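Local coordinates for histidinol-phosphate aminotransferase (Clostridium acetobutylicum, PDB 3FTB), which probably transfers amino groups with the help of pyridoxal 5'-phosphate, as a histidinol-phosphate aminotransferase of the class I and II family, at residues K178-F189 with C206-F217. Sequence-based numbering, arbitrary orientation.
Sequences KTIIIDEAFIEF and CLFIIRAMTKFF. With PO4 (phosphate ion), chain G; PO4 (phosphate ion), chain E.
The guanidinium of R211 carries I187 on one face, CG2 resting over its centre 3.5 Å from CZ, and offers its edge to a phosphate ion, probably from the crystallisation liquor. R211 NH2 donates almost straight to O4 of that ion (2.5 Å); NH1 faces O1, modelled too close to trust in detail. F216 drives an edge into the face of F189, planes at 89° and CD1 3.5 Å from F189 CE1; E188 lies over one face of the F216 ring and F217 CE1 at its edge. K215 runs its CG obliquely past the F186 ring, and its NZ bonds to Y58 OH of the second subunit.

The R211 chain, bent at chi2, brings its end near 178-189. The E184 carboxylate plane is turned 36° from the guanidinium, and the salt bridge from E184 OE1 to R211 NE (3.1 Å) is weak as a hydrogen bond; E184 OE2 accepts from F197 N. E188 OE2 and R211 NH1 form a long ion pair (4.0 Å).

Upstream, strands 179-183 and 207-212 run parallel, as neighbours in the seven-stranded sheet of the large domain of fold-type I pyridoxal phosphate enzymes. The ladder runs from I180 N on C206 O to E184 N on I210 O (2.7 Å). I182 lies alongside I209. D183 OD1, with CG anti to the backbone N (chi1 169°), closes an Asx turn onto A185 N, while OD2 bonds to Y111. Beyond the strands, a water donates to A212 O and accepts from F216 N.

T214 OG1 donates to O2 of a second phosphate ion (2.7 Å). The sequence around T214 and K215 resembles the cofactor-binding segment of this family, so this ion may mark the cofactor phosphate pocket. Beside R211, whose charge the first ion shares, buried E184, and more loosely E188, probably stay ionised.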
loop_
_atom_site.group_PDB
_atom_site.type_symbol
_atom_site.label_atom_id
_atom_site.label_comp_id
_atom_site.label_asym_id
_atom_site.label_seq_id
_atom_site.Cartn_x
_atom_site.Cartn_y
_atom_site.Cartn_z
ATOM N N LYS A 178 0.866 -8.835 28.260
ATOM C CA LYS A 178 1.970 -8.580 27.344
ATOM C C LYS A 178 1.566 -9.067 25.947
ATOM O O LYS A 178 0.711 -9.950 25.808
ATOM C CB LYS A 178 3.234 -9.315 27.825
ATOM C CG LYS A 178 3.785 -8.852 29.191
ATOM C CD LYS A 178 4.043 -7.358 29.165
ATOM C CE LYS A 178 3.968 -6.746 30.538
ATOM N NZ LYS A 178 5.230 -6.917 31.270
ATOM N N THR A 179 2.154 -8.491 24.905
ATOM C CA THR A 179 1.833 -8.943 23.553
ATOM C C THR A 179 3.020 -9.644 22.886
ATOM O O THR A 179 4.146 -9.146 22.910
ATOM C CB THR A 179 1.323 -7.787 22.660
ATOM O OG1 THR A 179 0.144 -7.210 23.237
ATOM C CG2 THR A 179 1.004 -8.293 21.256
ATOM N N ILE A 180 2.771 -10.806 22.292
ATOM C CA ILE A 180 3.838 -11.513 21.600
ATOM C C ILE A 180 3.545 -11.626 20.106
ATOM O O ILE A 180 2.538 -12.199 19.708
ATOM C CB ILE A 180 4.184 -12.883 22.266
ATOM C CG1 ILE A 180 3.177 -13.968 21.902
ATOM C CG2 ILE A 180 4.305 -12.746 23.778
ATOM C CD1 ILE A 180 3.743 -14.981 20.951
ATOM N N ILE A 181 4.431 -11.043 19.298
ATOM C CA ILE A 181 4.269 -10.978 17.846
ATOM C C ILE A 181 5.105 -12.030 17.131
ATOM O O ILE A 181 6.337 -11.974 17.167
ATOM C CB ILE A 181 4.714 -9.610 17.295
ATOM C CG1 ILE A 181 3.916 -8.473 17.942
ATOM C CG2 ILE A 181 4.583 -9.589 15.769
ATOM C CD1 ILE A 181 4.613 -7.139 17.845
ATOM N N ILE A 182 4.443 -12.970 16.464
ATOM C CA ILE A 182 5.161 -14.045 15.785
ATOM C C ILE A 182 5.101 -13.942 14.271
ATOM O O ILE A 182 4.039 -14.137 13.669
ATOM C CB ILE A 182 4.655 -15.432 16.196
ATOM C CG1 ILE A 182 4.617 -15.553 17.709
ATOM C CG2 ILE A 182 5.601 -16.501 15.707
ATOM C CD1 ILE A 182 4.436 -16.978 18.179
ATOM N N ASP A 183 6.254 -13.650 13.669
ATOM C CA ASP A 183 6.383 -13.537 12.219
ATOM C C ASP A 183 6.486 -14.925 11.560
ATOM O O ASP A 183 7.516 -15.609 11.658
ATOM C CB ASP A 183 7.599 -12.667 11.894
ATOM C CG ASP A 183 7.981 -12.703 10.424
ATOM O OD1 ASP A 183 7.270 -13.357 9.630
ATOM O OD2 ASP A 183 9.003 -12.076 10.068
ATOM N N GLU A 184 5.409 -15.341 10.897
ATOM C CA GLU A 184 5.333 -16.679 10.318
ATOM C C GLU A 184 5.277 -16.665 8.795
ATOM O O GLU A 184 4.606 -17.491 8.184
ATOM C CB GLU A 184 4.120 -17.425 10.878
ATOM C CG GLU A 184 4.320 -17.933 12.309
ATOM C CD GLU A 184 3.196 -18.831 12.754
ATOM O OE1 GLU A 184 2.308 -19.200 11.930
ATOM O OE2 GLU A 184 3.207 -19.169 13.947
ATOM N N ALA A 185 6.004 -15.734 8.189
ATOM C CA ALA A 185 5.933 -15.525 6.747
ATOM C C ALA A 185 6.491 -16.712 5.982
ATOM O O ALA A 185 6.199 -16.889 4.796
ATOM C CB ALA A 185 6.675 -14.257 6.364
ATOM N N PHE A 186 7.290 -17.523 6.672
ATOM C CA PHE A 186 7.944 -18.673 6.066
ATOM C C PHE A 186 7.276 -19.969 6.500
ATOM O O PHE A 186 7.488 -21.010 5.873
ATOM C CB PHE A 186 9.425 -18.731 6.457
ATOM C CG PHE A 186 10.296 -17.742 5.729
ATOM C CD1 PHE A 186 10.513 -17.857 4.364
ATOM C CD2 PHE A 186 10.927 -16.712 6.421
ATOM C CE1 PHE A 186 11.335 -16.958 3.691
ATOM C CE2 PHE A 186 11.751 -15.810 5.760
ATOM C CZ PHE A 186 11.957 -15.936 4.389
ATOM N N ILE A 187 6.476 -19.897 7.564
ATOM C CA ILE A 187 5.914 -21.084 8.200
ATOM C C ILE A 187 5.308 -22.055 7.189
ATOM O O ILE A 187 5.047 -23.212 7.509
ATOM C CB ILE A 187 4.823 -20.719 9.219
ATOM C CG1 ILE A 187 4.664 -21.818 10.275
ATOM C CG2 ILE A 187 3.511 -20.504 8.501
ATOM C CD1 ILE A 187 5.759 -21.853 11.334
ATOM N N GLU A 188 5.095 -21.584 5.969
ATOM C CA GLU A 188 4.450 -22.384 4.940
ATOM C C GLU A 188 5.304 -23.583 4.570
ATOM O O GLU A 188 4.797 -24.667 4.239
ATOM C CB GLU A 188 4.272 -21.533 3.698
ATOM C CG GLU A 188 4.180 -20.059 3.966
ATOM C CD GLU A 188 2.785 -19.653 4.312
ATOM O OE1 GLU A 188 2.624 -18.489 4.697
ATOM O OE2 GLU A 188 1.866 -20.492 4.198
ATOM N N PHE A 189 6.613 -23.372 4.648
ATOM C CA PHE A 189 7.586 -24.275 4.064
ATOM C C PHE A 189 7.839 -25.492 4.946
ATOM O O PHE A 189 8.666 -26.336 4.612
ATOM C CB PHE A 189 8.899 -23.532 3.790
ATOM C CG PHE A 189 8.808 -22.490 2.698
ATOM C CD1 PHE A 189 9.021 -22.838 1.365
ATOM C CD2 PHE A 189 8.560 -21.158 3.007
ATOM C CE1 PHE A 189 8.950 -21.873 0.364
ATOM C CE2 PHE A 189 8.490 -20.193 2.007
ATOM C CZ PHE A 189 8.696 -20.556 0.689
ATOM N N CYS A 206 -2.698 -12.812 23.609
ATOM C CA CYS A 206 -1.410 -12.115 23.612
ATOM C C CYS A 206 -0.751 -12.358 22.262
ATOM O O CYS A 206 0.026 -11.544 21.777
ATOM C CB CYS A 206 -0.496 -12.606 24.740
ATOM S SG CYS A 206 0.099 -14.317 24.574
ATOM N N LEU A 207 -1.101 -13.486 21.648
ATOM C CA LEU A 207 -0.570 -13.856 20.344
ATOM C C LEU A 207 -1.011 -12.900 19.243
ATOM O O LEU A 207 -2.203 -12.636 19.067
ATOM C CB LEU A 207 -1.010 -15.273 19.959
ATOM C CG LEU A 207 -0.190 -16.495 20.368
ATOM C CD1 LEU A 207 -0.925 -17.747 19.938
ATOM C CD2 LEU A 207 1.190 -16.448 19.745
ATOM N N PHE A 208 -0.040 -12.396 18.497
ATOM C CA PHE A 208 -0.321 -11.738 17.237
ATOM C C PHE A 208 0.562 -12.389 16.171
ATOM O O PHE A 208 1.793 -12.402 16.299
ATOM C CB PHE A 208 -0.043 -10.243 17.339
ATOM C CG PHE A 208 -0.369 -9.478 16.079
ATOM C CD1 PHE A 208 -1.658 -9.042 15.839
ATOM C CD2 PHE A 208 0.611 -9.197 15.142
ATOM C CE1 PHE A 208 -1.969 -8.342 14.693
ATOM C CE2 PHE A 208 0.308 -8.494 13.988
ATOM C CZ PHE A 208 -0.989 -8.066 13.763
ATOM N N ILE A 209 -0.058 -12.960 15.140
ATOM C CA ILE A 209 0.700 -13.667 14.098
ATOM C C ILE A 209 0.738 -12.883 12.791
ATOM O O ILE A 209 -0.269 -12.297 12.385
ATOM C CB ILE A 209 0.112 -15.077 13.802
ATOM C CG1 ILE A 209 -0.168 -15.855 15.096
ATOM C CG2 ILE A 209 1.008 -15.852 12.874
ATOM C CD1 ILE A 209 1.036 -16.069 15.957
ATOM N N ILE A 210 1.903 -12.879 12.143
ATOM C CA ILE A 210 2.072 -12.266 10.836
ATOM C C ILE A 210 2.298 -13.339 9.763
ATOM O O ILE A 210 3.244 -14.136 9.845
ATOM C CB ILE A 210 3.257 -11.292 10.857
ATOM C CG1 ILE A 210 3.010 -10.189 11.888
ATOM C CG2 ILE A 210 3.488 -10.695 9.494
ATOM C CD1 ILE A 210 4.118 -9.146 11.961
ATOM N N ARG A 211 1.407 -13.395 8.781
ATOM C CA ARG A 211 1.625 -14.275 7.643
ATOM C C ARG A 211 1.903 -13.453 6.391
ATOM O O ARG A 211 1.743 -12.240 6.396
ATOM C CB ARG A 211 0.410 -15.156 7.401
ATOM C CG ARG A 211 0.107 -16.128 8.511
ATOM C CD ARG A 211 1.107 -17.227 8.577
ATOM N NE ARG A 211 0.631 -18.305 9.436
ATOM C CZ ARG A 211 0.161 -19.454 8.975
ATOM N NH1 ARG A 211 0.116 -19.662 7.668
ATOM N NH2 ARG A 211 -0.252 -20.391 9.820
ATOM N N ALA A 212 2.307 -14.126 5.316
ATOM C CA ALA A 212 2.556 -13.463 4.041
ATOM C C ALA A 212 2.376 -14.425 2.878
ATOM O O ALA A 212 2.581 -15.632 3.020
ATOM C CB ALA A 212 3.950 -12.871 4.017
ATOM N N MET A 213 1.988 -13.875 1.730
ATOM C CA MET A 213 1.863 -14.640 0.495
ATOM C C MET A 213 3.079 -14.366 -0.374
ATOM O O MET A 213 3.176 -14.844 -1.505
ATOM C CB MET A 213 0.611 -14.213 -0.271
ATOM C CG MET A 213 -0.730 -14.588 0.377
ATOM S SD MET A 213 -2.099 -14.384 -0.794
ATOM C CE MET A 213 -1.777 -15.765 -1.906
ATOM N N THR A 214 4.004 -13.585 0.180
ATOM C CA THR A 214 5.159 -13.054 -0.544
ATOM C C THR A 214 6.268 -14.066 -0.808
ATOM O O THR A 214 6.855 -14.077 -1.877
ATOM C CB THR A 214 5.764 -11.877 0.223
ATOM O OG1 THR A 214 4.710 -11.005 0.653
ATOM C CG2 THR A 214 6.738 -11.120 -0.654
ATOM N N LYS A 215 6.557 -14.913 0.171
ATOM C CA LYS A 215 7.638 -15.868 0.026
ATOM C C LYS A 215 7.110 -17.182 -0.536
ATOM O O LYS A 215 7.483 -17.582 -1.640
ATOM C CB LYS A 215 8.348 -16.092 1.371
ATOM C CG LYS A 215 9.100 -14.871 1.907
ATOM C CD LYS A 215 10.150 -14.376 0.917
ATOM C CE LYS A 215 11.125 -13.383 1.556
ATOM N NZ LYS A 215 10.504 -12.054 1.810
ATOM N N PHE A 216 6.224 -17.829 0.216
ATOM C CA PHE A 216 5.725 -19.160 -0.130
ATOM C C PHE A 216 4.868 -19.237 -1.401
ATOM O O PHE A 216 4.842 -20.276 -2.076
ATOM C CB PHE A 216 4.952 -19.756 1.044
ATOM C CG PHE A 216 4.567 -21.197 0.847
ATOM C CD1 PHE A 216 5.530 -22.191 0.807
ATOM C CD2 PHE A 216 3.235 -21.559 0.715
ATOM C CE1 PHE A 216 5.170 -23.520 0.632
ATOM C CE2 PHE A 216 2.878 -22.875 0.540
ATOM C CZ PHE A 216 3.844 -23.857 0.499
ATOM N N PHE A 217 4.168 -18.150 -1.719
ATOM C CA PHE A 217 3.279 -18.119 -2.881
ATOM C C PHE A 217 3.907 -17.403 -4.065
ATOM O O PHE A 217 3.237 -17.156 -5.077
ATOM C CB PHE A 217 1.913 -17.496 -2.527
ATOM C CG PHE A 217 1.025 -18.408 -1.721
ATOM C CD1 PHE A 217 0.969 -18.300 -0.340
ATOM C CD2 PHE A 217 0.271 -19.389 -2.343
ATOM C CE1 PHE A 217 0.171 -19.145 0.411
ATOM C CE2 PHE A 217 -0.527 -20.242 -1.603
ATOM C CZ PHE A 217 -0.576 -20.120 -0.214
HETATM P P PO4 G . -1.455 -22.787 7.565
HETATM O O1 PO4 G . -0.896 -21.623 6.786
HETATM O O2 PO4 G . -2.919 -22.956 7.224
HETATM O O3 PO4 G . -0.681 -24.039 7.206
HETATM O O4 PO4 G . -1.337 -22.560 9.057
HETATM P P PO4 E . 6.832 -8.509 2.362
HETATM O O1 PO4 E . 6.383 -7.100 2.656
HETATM O O2 PO4 E . 5.730 -9.477 2.674
HETATM O O3 PO4 E . 7.172 -8.669 0.902
HETATM O O4 PO4 E . 8.019 -8.820 3.237
HETATM O O HOH W 1 5.415 -16.441 2.548
#